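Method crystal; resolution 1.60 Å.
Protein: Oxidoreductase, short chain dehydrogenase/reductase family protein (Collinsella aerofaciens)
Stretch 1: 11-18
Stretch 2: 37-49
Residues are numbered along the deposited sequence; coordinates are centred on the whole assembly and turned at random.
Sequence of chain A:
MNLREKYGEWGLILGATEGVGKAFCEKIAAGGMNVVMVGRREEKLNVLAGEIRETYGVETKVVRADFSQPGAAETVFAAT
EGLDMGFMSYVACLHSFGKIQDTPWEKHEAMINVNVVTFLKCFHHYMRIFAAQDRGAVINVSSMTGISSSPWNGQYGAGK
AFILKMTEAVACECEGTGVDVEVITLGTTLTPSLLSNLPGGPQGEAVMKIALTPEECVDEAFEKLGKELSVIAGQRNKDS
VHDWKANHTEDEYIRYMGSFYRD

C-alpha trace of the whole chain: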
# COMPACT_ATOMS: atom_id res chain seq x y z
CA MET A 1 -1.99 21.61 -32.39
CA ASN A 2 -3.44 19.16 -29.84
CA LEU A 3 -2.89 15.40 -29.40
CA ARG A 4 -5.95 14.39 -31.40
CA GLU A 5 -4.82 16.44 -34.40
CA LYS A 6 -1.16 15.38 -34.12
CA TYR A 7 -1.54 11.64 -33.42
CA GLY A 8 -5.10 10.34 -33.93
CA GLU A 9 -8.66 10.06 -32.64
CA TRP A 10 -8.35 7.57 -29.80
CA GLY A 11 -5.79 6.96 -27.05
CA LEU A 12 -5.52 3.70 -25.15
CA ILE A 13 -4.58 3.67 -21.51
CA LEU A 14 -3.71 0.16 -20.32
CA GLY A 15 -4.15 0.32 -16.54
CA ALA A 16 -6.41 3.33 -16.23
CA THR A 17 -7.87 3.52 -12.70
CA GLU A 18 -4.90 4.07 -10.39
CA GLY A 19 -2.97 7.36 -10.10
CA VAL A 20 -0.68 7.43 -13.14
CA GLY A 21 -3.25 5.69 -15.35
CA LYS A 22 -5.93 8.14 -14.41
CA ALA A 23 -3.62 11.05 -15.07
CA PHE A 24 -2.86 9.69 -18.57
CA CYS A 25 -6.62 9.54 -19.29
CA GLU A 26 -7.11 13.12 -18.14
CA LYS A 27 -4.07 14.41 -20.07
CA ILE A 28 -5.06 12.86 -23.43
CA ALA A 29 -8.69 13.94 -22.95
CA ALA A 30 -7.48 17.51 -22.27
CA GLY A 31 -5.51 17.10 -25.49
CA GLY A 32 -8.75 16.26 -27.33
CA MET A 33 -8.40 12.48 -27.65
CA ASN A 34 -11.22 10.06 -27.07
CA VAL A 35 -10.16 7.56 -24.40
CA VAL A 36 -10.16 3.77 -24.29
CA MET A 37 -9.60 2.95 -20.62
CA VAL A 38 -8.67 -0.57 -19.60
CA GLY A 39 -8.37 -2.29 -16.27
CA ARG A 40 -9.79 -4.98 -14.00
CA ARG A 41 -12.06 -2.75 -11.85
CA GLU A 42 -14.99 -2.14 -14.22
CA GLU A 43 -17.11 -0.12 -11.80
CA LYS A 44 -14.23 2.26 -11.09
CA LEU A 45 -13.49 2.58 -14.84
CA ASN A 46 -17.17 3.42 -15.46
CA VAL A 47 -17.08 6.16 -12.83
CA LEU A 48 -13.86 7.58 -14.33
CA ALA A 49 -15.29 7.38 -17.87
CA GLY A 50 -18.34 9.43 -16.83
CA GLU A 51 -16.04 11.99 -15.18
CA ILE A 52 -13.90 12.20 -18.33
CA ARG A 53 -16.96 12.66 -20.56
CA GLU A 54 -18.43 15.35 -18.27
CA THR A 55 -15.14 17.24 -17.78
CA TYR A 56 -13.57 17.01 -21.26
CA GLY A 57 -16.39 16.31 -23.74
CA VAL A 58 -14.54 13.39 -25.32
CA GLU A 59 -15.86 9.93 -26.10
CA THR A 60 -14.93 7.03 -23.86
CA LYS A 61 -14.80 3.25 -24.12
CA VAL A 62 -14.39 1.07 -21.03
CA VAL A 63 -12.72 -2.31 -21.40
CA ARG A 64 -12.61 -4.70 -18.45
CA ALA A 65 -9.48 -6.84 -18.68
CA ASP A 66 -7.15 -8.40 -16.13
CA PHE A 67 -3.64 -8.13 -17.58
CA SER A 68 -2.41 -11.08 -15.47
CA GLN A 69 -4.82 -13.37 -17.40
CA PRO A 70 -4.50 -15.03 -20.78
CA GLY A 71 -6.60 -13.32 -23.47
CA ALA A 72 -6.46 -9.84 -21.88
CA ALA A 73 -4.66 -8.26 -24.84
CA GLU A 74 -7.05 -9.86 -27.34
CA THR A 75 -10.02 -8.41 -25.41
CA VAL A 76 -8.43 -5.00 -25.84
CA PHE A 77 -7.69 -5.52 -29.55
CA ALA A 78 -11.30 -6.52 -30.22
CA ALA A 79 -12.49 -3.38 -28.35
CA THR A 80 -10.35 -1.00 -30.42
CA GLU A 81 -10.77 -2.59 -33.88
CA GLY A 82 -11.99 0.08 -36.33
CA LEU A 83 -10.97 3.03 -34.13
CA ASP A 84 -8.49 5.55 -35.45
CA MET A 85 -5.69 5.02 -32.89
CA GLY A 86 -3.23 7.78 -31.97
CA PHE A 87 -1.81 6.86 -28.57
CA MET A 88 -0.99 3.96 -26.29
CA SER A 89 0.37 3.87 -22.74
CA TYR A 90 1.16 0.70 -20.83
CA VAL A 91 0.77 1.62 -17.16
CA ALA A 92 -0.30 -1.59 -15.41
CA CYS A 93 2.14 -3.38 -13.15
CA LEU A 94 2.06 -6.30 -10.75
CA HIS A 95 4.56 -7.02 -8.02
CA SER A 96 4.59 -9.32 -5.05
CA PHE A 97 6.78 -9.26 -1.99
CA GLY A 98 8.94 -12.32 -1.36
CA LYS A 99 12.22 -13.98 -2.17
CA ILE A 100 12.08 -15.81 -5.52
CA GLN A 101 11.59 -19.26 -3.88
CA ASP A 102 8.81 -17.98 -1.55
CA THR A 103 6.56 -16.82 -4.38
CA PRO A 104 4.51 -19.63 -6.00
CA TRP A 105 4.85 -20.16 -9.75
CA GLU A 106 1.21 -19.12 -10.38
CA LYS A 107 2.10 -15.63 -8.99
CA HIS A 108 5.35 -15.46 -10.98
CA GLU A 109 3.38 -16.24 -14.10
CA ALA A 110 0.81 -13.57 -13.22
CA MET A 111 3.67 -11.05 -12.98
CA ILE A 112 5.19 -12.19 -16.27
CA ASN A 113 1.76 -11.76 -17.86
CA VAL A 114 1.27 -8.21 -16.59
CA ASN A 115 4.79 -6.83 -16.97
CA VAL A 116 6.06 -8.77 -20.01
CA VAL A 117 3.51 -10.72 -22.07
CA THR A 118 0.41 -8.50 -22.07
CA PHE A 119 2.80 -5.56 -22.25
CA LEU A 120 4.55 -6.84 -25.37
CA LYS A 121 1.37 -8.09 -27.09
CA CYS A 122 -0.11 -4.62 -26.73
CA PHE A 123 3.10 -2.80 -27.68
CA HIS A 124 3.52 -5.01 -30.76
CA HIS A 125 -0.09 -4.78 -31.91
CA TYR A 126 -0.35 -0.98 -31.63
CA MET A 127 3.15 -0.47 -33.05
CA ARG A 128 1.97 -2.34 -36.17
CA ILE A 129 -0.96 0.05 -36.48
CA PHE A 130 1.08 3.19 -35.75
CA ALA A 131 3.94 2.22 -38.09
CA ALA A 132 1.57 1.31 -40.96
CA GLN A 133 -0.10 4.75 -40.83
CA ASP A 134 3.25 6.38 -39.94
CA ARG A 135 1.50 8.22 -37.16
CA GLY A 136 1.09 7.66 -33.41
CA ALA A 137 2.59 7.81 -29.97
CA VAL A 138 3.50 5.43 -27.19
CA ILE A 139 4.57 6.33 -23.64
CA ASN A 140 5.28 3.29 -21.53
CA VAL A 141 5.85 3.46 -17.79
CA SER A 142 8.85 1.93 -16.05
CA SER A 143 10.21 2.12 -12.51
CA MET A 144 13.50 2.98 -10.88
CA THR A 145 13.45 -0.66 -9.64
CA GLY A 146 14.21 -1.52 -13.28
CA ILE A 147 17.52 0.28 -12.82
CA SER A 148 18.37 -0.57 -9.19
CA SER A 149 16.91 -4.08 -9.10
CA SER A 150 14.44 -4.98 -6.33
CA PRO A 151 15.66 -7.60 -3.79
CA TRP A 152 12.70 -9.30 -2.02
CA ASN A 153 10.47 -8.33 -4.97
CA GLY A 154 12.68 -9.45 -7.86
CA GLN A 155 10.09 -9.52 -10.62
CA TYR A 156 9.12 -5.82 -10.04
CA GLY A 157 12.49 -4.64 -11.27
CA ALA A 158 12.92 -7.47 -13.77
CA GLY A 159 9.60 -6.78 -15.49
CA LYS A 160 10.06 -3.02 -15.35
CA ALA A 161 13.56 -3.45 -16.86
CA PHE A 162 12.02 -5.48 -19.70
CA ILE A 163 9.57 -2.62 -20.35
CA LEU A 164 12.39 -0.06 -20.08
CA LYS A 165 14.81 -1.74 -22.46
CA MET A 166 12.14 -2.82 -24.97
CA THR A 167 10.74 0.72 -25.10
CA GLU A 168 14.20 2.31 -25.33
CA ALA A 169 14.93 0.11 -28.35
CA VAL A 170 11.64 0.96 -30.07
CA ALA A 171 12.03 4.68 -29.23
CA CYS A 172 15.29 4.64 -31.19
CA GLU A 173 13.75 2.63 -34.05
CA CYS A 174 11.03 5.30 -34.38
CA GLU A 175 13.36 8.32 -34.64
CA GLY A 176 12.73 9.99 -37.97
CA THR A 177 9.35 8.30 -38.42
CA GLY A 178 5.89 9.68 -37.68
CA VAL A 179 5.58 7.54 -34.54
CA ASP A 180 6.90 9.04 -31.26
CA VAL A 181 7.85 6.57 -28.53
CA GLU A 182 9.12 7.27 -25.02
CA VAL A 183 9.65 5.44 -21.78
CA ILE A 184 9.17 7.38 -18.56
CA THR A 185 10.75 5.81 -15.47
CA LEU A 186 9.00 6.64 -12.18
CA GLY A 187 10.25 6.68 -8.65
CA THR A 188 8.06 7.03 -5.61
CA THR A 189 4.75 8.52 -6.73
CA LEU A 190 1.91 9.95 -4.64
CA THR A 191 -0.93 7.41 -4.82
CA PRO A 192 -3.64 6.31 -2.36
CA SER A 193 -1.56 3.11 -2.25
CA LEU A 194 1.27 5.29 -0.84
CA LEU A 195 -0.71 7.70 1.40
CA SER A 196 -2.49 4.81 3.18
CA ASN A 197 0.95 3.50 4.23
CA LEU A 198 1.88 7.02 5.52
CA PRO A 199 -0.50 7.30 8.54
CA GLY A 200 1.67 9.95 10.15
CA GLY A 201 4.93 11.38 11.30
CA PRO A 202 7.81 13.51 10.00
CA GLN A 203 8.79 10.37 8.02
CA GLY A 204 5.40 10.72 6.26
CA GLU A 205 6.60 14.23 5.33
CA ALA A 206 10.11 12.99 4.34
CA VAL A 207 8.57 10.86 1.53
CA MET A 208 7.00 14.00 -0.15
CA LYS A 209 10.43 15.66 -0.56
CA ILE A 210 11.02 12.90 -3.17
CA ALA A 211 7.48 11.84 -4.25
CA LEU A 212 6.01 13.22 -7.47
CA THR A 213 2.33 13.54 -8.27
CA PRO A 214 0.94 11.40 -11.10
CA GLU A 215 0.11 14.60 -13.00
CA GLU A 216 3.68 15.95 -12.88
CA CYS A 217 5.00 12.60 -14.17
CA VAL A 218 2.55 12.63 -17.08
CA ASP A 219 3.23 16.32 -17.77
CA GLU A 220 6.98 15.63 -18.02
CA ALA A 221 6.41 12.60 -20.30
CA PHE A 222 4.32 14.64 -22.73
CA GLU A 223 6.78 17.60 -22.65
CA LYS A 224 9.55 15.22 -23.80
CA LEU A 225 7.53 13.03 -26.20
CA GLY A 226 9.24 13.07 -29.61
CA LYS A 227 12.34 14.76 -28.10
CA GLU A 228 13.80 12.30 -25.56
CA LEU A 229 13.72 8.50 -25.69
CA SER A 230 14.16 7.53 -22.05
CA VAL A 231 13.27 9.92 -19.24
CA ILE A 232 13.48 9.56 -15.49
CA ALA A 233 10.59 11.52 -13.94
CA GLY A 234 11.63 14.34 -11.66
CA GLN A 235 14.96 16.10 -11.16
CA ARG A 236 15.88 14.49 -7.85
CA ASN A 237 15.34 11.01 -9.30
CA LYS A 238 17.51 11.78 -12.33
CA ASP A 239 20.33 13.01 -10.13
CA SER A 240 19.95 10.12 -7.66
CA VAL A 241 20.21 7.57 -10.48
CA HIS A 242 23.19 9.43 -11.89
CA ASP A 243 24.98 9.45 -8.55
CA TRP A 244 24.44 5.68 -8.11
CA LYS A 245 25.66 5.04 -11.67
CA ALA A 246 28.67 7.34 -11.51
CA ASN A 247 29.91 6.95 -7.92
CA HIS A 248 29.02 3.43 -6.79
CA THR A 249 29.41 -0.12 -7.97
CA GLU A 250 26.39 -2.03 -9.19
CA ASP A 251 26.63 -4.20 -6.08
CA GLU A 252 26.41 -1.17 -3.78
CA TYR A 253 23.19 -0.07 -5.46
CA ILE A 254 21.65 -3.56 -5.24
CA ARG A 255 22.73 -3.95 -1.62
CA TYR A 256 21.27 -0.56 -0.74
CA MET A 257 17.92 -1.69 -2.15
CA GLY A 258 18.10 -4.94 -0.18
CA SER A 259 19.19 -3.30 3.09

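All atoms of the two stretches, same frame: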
# COMPACT_ATOMS: atom_id res chain seq x y z
N GLY A 11 -6.94 7.40 -27.84
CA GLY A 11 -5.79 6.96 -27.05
C GLY A 11 -6.20 5.84 -26.12
O GLY A 11 -7.33 5.81 -25.63
N LEU A 12 -5.27 4.92 -25.88
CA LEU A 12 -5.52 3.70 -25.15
C LEU A 12 -4.66 3.72 -23.92
O LEU A 12 -3.42 3.73 -24.02
CB LEU A 12 -5.14 2.51 -26.04
CG LEU A 12 -5.16 1.12 -25.46
CD1 LEU A 12 -6.52 0.75 -24.90
CD2 LEU A 12 -4.74 0.13 -26.51
N ILE A 13 -5.29 3.72 -22.76
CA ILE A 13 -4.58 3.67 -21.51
C ILE A 13 -4.78 2.29 -20.89
O ILE A 13 -5.89 1.93 -20.47
CB ILE A 13 -5.06 4.76 -20.52
CG1 ILE A 13 -5.07 6.15 -21.22
CG2 ILE A 13 -4.23 4.76 -19.25
CD1 ILE A 13 -3.78 6.53 -21.91
N LEU A 14 -3.69 1.54 -20.81
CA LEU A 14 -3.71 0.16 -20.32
C LEU A 14 -3.32 0.17 -18.84
O LEU A 14 -2.12 0.19 -18.49
CB LEU A 14 -2.80 -0.72 -21.16
CG LEU A 14 -3.23 -0.74 -22.63
CD1 LEU A 14 -2.09 -0.98 -23.60
CD2 LEU A 14 -4.36 -1.76 -22.78
N GLY A 15 -4.33 0.19 -17.97
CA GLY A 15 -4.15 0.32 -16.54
C GLY A 15 -4.60 1.70 -16.11
O GLY A 15 -3.78 2.50 -15.66
N ALA A 16 -5.90 1.96 -16.22
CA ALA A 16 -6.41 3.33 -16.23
C ALA A 16 -6.96 3.87 -14.92
O ALA A 16 -7.26 5.06 -14.86
CB ALA A 16 -7.48 3.45 -17.30
N THR A 17 -7.14 3.05 -13.89
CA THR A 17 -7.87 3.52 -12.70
C THR A 17 -7.00 4.07 -11.58
O THR A 17 -7.42 4.96 -10.86
CB THR A 17 -8.81 2.45 -12.17
OG1 THR A 17 -8.16 1.18 -12.20
CG2 THR A 17 -10.04 2.40 -13.07
N GLU A 18 -5.80 3.53 -11.41
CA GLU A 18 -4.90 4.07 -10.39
C GLU A 18 -4.29 5.40 -10.87
O GLU A 18 -4.30 5.70 -12.05
CB GLU A 18 -3.81 3.06 -9.96
CG GLU A 18 -3.12 2.22 -11.04
CD GLU A 18 -2.79 2.99 -12.29
OE1 GLU A 18 -3.71 3.17 -13.11
OE2 GLU A 18 -1.63 3.45 -12.44
N MET A 37 -10.17 3.17 -21.95
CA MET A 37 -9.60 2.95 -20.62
C MET A 37 -9.80 1.50 -20.23
O MET A 37 -10.92 0.95 -20.33
CB MET A 37 -10.22 3.90 -19.58
CG MET A 37 -11.72 3.85 -19.42
SD MET A 37 -12.21 5.18 -18.28
CE MET A 37 -11.96 6.56 -19.36
N VAL A 38 -8.70 0.87 -19.82
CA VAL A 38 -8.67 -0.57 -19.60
C VAL A 38 -8.13 -0.88 -18.23
O VAL A 38 -7.13 -0.28 -17.77
CB VAL A 38 -7.80 -1.28 -20.64
CG1 VAL A 38 -8.00 -2.79 -20.55
CG2 VAL A 38 -8.07 -0.76 -22.05
N GLY A 39 -8.80 -1.83 -17.58
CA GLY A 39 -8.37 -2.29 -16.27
C GLY A 39 -9.32 -3.33 -15.73
O GLY A 39 -10.33 -3.62 -16.34
N ARG A 40 -8.97 -3.89 -14.57
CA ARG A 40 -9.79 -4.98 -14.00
C ARG A 40 -11.02 -4.50 -13.21
O ARG A 40 -11.99 -5.23 -13.13
CB ARG A 40 -8.95 -5.98 -13.19
CG ARG A 40 -7.98 -5.41 -12.20
CD ARG A 40 -7.47 -6.52 -11.28
NE ARG A 40 -8.46 -6.77 -10.25
CZ ARG A 40 -8.59 -6.07 -9.11
NH1 ARG A 40 -7.78 -5.05 -8.82
NH2 ARG A 40 -9.55 -6.40 -8.26
N ARG A 41 -10.98 -3.28 -12.67
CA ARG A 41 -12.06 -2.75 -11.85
C ARG A 41 -13.07 -1.96 -12.69
O ARG A 41 -12.98 -0.73 -12.81
CB ARG A 41 -11.50 -1.90 -10.71
CG ARG A 41 -10.92 -2.75 -9.59
CD ARG A 41 -10.51 -1.90 -8.40
NE ARG A 41 -9.40 -1.01 -8.76
CZ ARG A 41 -8.14 -1.09 -8.32
NH1 ARG A 41 -7.75 -2.03 -7.45
NH2 ARG A 41 -7.25 -0.20 -8.74
N GLU A 42 -14.04 -2.69 -13.24
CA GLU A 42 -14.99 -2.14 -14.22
C GLU A 42 -15.84 -0.99 -13.68
O GLU A 42 -16.08 0.00 -14.37
CB GLU A 42 -15.89 -3.24 -14.77
CG GLU A 42 -16.94 -2.74 -15.75
CD GLU A 42 -17.39 -3.78 -16.77
OE1 GLU A 42 -17.34 -4.99 -16.47
OE2 GLU A 42 -17.79 -3.37 -17.87
N GLU A 43 -16.33 -1.16 -12.45
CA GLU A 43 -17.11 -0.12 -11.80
C GLU A 43 -16.33 1.20 -11.68
O GLU A 43 -16.84 2.27 -12.00
CB GLU A 43 -17.64 -0.62 -10.44
CG GLU A 43 -16.61 -0.80 -9.31
CD GLU A 43 -15.48 -1.81 -9.59
OE1 GLU A 43 -15.70 -2.87 -10.24
OE2 GLU A 43 -14.35 -1.53 -9.13
N LYS A 44 -15.07 1.10 -11.28
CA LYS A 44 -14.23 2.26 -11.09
C LYS A 44 -13.95 2.92 -12.44
O LYS A 44 -14.02 4.15 -12.57
CB LYS A 44 -12.95 1.83 -10.40
CG LYS A 44 -12.16 2.95 -9.80
CD LYS A 44 -10.99 2.38 -9.01
CE LYS A 44 -10.05 3.48 -8.52
NZ LYS A 44 -8.93 2.95 -7.69
N LEU A 45 -13.67 2.10 -13.45
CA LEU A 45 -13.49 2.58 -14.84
C LEU A 45 -14.74 3.32 -15.34
O LEU A 45 -14.63 4.35 -15.98
CB LEU A 45 -13.19 1.41 -15.77
CG LEU A 45 -11.83 0.70 -15.69
CD1 LEU A 45 -11.92 -0.63 -16.41
CD2 LEU A 45 -10.75 1.56 -16.33
N ASN A 46 -15.91 2.76 -15.07
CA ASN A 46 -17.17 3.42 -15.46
C ASN A 46 -17.35 4.77 -14.80
O ASN A 46 -17.80 5.69 -15.44
CB ASN A 46 -18.38 2.53 -15.17
CG ASN A 46 -18.50 1.36 -16.13
OD1 ASN A 46 -18.13 1.47 -17.29
ND2 ASN A 46 -19.05 0.26 -15.65
N VAL A 47 -16.99 4.89 -13.52
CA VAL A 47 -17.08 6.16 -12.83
C VAL A 47 -16.12 7.16 -13.50
O VAL A 47 -16.52 8.26 -13.85
CB VAL A 47 -16.80 6.02 -11.32
CG1 VAL A 47 -16.63 7.39 -10.66
CG2 VAL A 47 -17.93 5.24 -10.64
N LEU A 48 -14.87 6.74 -13.69
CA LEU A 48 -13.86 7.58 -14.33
C LEU A 48 -14.28 8.00 -15.74
O LEU A 48 -14.11 9.16 -16.13
CB LEU A 48 -12.52 6.84 -14.39
CG LEU A 48 -11.34 7.59 -15.04
CD1 LEU A 48 -11.05 8.90 -14.32
CD2 LEU A 48 -10.12 6.68 -15.02
N ALA A 49 -14.83 7.07 -16.51
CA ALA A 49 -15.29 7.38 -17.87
C ALA A 49 -16.35 8.48 -17.87
O ALA A 49 -16.27 9.41 -18.67
CB ALA A 49 -15.81 6.14 -18.56
O HOH W 1 -8.67 -1.20 -12.75

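The apolar centre of this contact lies around two neighbouring parallel strands, 11-14 and 37-39, whose directions differ by 17°. Leu 14 is paired with Val 38, and both side chains lie on the same face of the sheet. Val 38 CG2 packs 3.6 Å from Leu 12 CD1 and 3.9 Å from Leu 14 CD2. The two leucines reach it differently: Leu 12 (chi1 t) starts sideways and Leu 14 (chi1 m) starts out to the face it shares with Val 38, yet the end of each comes nearer the second strand. A beta-branched valine suits this place, being compact, at ease in a strand and able to offer a methyl to both longer side chains.

On the other face, Ile 13 is paired with Met 37, and the ends of both side chains lead away from the contact. The space beside the methionine's base is taken by Ala 16, whose CB lies 3.6 Å from Met 37 CB and 3.9 Å from Leu 45 CD2. Alanine's single methyl is enough to touch both the base of Met 37 and the end of Leu 45. Leu 48 closes in from the next helical turn, its CD2 3.3 Å from Ala 16 O.

The backbone fixes the register. Val 38 N donates to Ile 13 O at 3.1 Å, and Val 38 O accepts from both Gly 15 N at 2.8 Å and Ala 16 N at 3.0 Å. One carbonyl thus holds two successive amides as the first chain leaves its strand. Gly 15 makes that exit with phi/psi of 108/67, where a CB would be jammed against the carbonyl oxygen of the preceding residue; glycine avoids this conflict.

Farther out, Thr 17 points toward the second stretch, which covers more of it than of any other residue in the first. Its two-sided chemistry suits the boundary: CG2 meets Leu 45 CD2 at 3.4 Å, whereas OG1 lies 2.5 Å from a water and is hydrogen-bonded to it. The same water accepts from Arg 41 N at 3.1 Å, bridging the loop to the residue at the helix N-cap position. The CA-to-CB bond of Arg 41 points toward the first stretch, and farther out along the side chain NH2 comes to 3.8 Å from Thr 17 OG1. Lys 44, extended with all four chi angles t, lays its aliphatic chain beside the threonine, CD standing 3.8 Å from Thr 17 CB, so that methylenes provide the contact at this exposed position. In all, the two stretches bury 508 Å², both sides summed.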